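Local coordinates for putative cytosolic protein (Geobacillus zalihae, PDB 6AHX), which senses copper as a CsoR-family operon regulator, probably repressing transcription until copper binds, at the interface of chains A and B. Residues are numbered along the deposited sequence; one frame, centred on the assembly and turned at random. Chains: chain A/B, Putative cytosolic protein.

The interface of chains A and B. Residues chain A 40, 43-46, 49; chain B 17-18, 22, 26, 67.
B:Tyr18 reaches from the N-terminal arm of chain B into the turn that joins helices 20-41 and 46-70 of chain A, in one part of a two-fold symmetric interface that is likely the dimer contact of the CsoR family. Its hydroxyl OH donates a hydrogen bond of 2.6 Å to the backbone carbonyl O of A:Arg44. The hydroxyl approaches nearly end-on to the C=O (C=O...OH 159°), slightly out of the carbonyl plane. That oxygen lies at the ring edge, in plane. OH also lies 3.1 Å from the backbone N of A:Cys46, but the N-H is turned aside. Water 1 links the backbone N of B:Tyr18 to the carbonyl O of A:Ala40, near the end of helix 20-41.

Apolar contacts complete the joint. CD1 of A:Ile49 meets the ring tip to tip, 3.5 Å from CE2. A:Gly43, with positive phi (73°), suits the turn, and its CA packs near the ring. The small methyl of A:Ala40 probably allows the two 20-41 helices to come close, its CB 3.8 Å from CD1 of B:Leu26. A phenylalanine in place of B:Tyr18 would probably keep the ring's packing but leave the carbonyl O of A:Arg44 without its phenol donor. CG of B:Lys17 lies over the rim of one ring face, opposite CD1 of A:Ile49, and its CE reaches O of A:Gly43 (3.4 Å). A:Cys46 matches the family's conserved copper-binding cysteine and is probably a copper ligand. With SG anti to its backbone N (chi1 165°), the sulfur sits 3.7 Å from CG2 of B:Ile67.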
# COMPACT_ATOMS: atom_id res chain seq x y z
N ALA A 40 2.00 -13.84 3.23
CA ALA A 40 0.84 -14.31 3.97
C ALA A 40 0.38 -15.66 3.46
O ALA A 40 0.19 -16.59 4.20
CB ALA A 40 -0.32 -13.28 3.91
N GLY A 43 2.52 -18.40 4.77
CA GLY A 43 2.60 -18.63 6.20
C GLY A 43 3.89 -18.13 6.82
O GLY A 43 4.34 -18.62 7.83
N ARG A 44 4.42 -17.06 6.27
CA ARG A 44 5.55 -16.39 6.87
C ARG A 44 5.26 -15.88 8.30
O ARG A 44 4.10 -15.69 8.71
CB ARG A 44 5.97 -15.25 5.96
CG ARG A 44 6.52 -15.68 4.60
CD ARG A 44 7.93 -16.34 4.64
NE ARG A 44 8.90 -15.50 5.35
CZ ARG A 44 9.58 -14.47 4.84
NH1 ARG A 44 9.52 -14.13 3.56
NH2 ARG A 44 10.32 -13.75 5.65
N ASP A 45 6.31 -15.65 9.06
CA ASP A 45 6.17 -15.20 10.43
C ASP A 45 5.59 -13.83 10.44
O ASP A 45 5.93 -13.00 9.62
CB ASP A 45 7.49 -15.19 11.21
CG ASP A 45 8.10 -16.61 11.36
OD1 ASP A 45 7.36 -17.64 11.29
OD2 ASP A 45 9.33 -16.66 11.56
N CYS A 46 4.68 -13.62 11.39
CA CYS A 46 3.93 -12.41 11.48
C CYS A 46 4.79 -11.15 11.56
O CYS A 46 4.51 -10.19 10.89
CB CYS A 46 2.99 -12.47 12.65
SG CYS A 46 2.33 -10.86 13.08
N ILE A 49 5.87 -10.02 8.20
CA ILE A 49 4.75 -9.48 7.47
C ILE A 49 4.44 -8.07 7.92
O ILE A 49 4.32 -7.16 7.08
CB ILE A 49 3.54 -10.42 7.51
CG1 ILE A 49 3.88 -11.74 6.76
CG2 ILE A 49 2.32 -9.73 6.92
CD1 ILE A 49 2.73 -12.74 6.65
N LYS B 17 -2.53 -21.03 8.00
CA LYS B 17 -1.92 -20.08 9.03
C LYS B 17 -2.60 -18.72 9.06
O LYS B 17 -3.04 -18.32 10.11
CB LYS B 17 -0.42 -19.89 8.85
CG LYS B 17 0.19 -18.98 9.91
CD LYS B 17 1.66 -19.31 10.15
CE LYS B 17 2.44 -18.07 10.57
NZ LYS B 17 2.18 -17.48 11.92
N TYR B 18 -2.70 -18.00 7.94
CA TYR B 18 -3.45 -16.72 7.93
C TYR B 18 -4.82 -16.95 7.36
O TYR B 18 -4.97 -17.68 6.38
CB TYR B 18 -2.70 -15.60 7.15
CG TYR B 18 -1.41 -15.25 7.84
CD1 TYR B 18 -1.40 -14.48 8.96
CD2 TYR B 18 -0.21 -15.75 7.39
CE1 TYR B 18 -0.22 -14.18 9.60
CE2 TYR B 18 0.99 -15.47 8.02
CZ TYR B 18 0.98 -14.70 9.12
OH TYR B 18 2.13 -14.46 9.78
N VAL B 22 -7.49 -12.29 5.25
CA VAL B 22 -6.19 -11.56 5.25
C VAL B 22 -5.52 -11.59 3.88
O VAL B 22 -5.13 -10.57 3.37
CB VAL B 22 -5.20 -12.11 6.28
CG1 VAL B 22 -3.83 -11.53 6.05
CG2 VAL B 22 -5.68 -11.77 7.70
N LEU B 26 -5.09 -8.33 1.24
CA LEU B 26 -3.82 -8.00 0.67
C LEU B 26 -3.88 -8.01 -0.83
O LEU B 26 -3.30 -7.13 -1.48
CB LEU B 26 -2.69 -8.91 1.21
CG LEU B 26 -2.25 -8.59 2.64
CD1 LEU B 26 -1.38 -9.73 3.18
CD2 LEU B 26 -1.53 -7.24 2.82
N ILE B 67 -4.17 -8.95 11.57
CA ILE B 67 -3.14 -9.96 11.67
C ILE B 67 -2.59 -10.00 13.08
O ILE B 67 -2.42 -11.06 13.65
CB ILE B 67 -1.98 -9.67 10.68
CG1 ILE B 67 -2.44 -9.85 9.20
CG2 ILE B 67 -0.68 -10.49 10.99
CD1 ILE B 67 -1.41 -9.28 8.21
O HOH W 1 -1.27 -18.61 5.45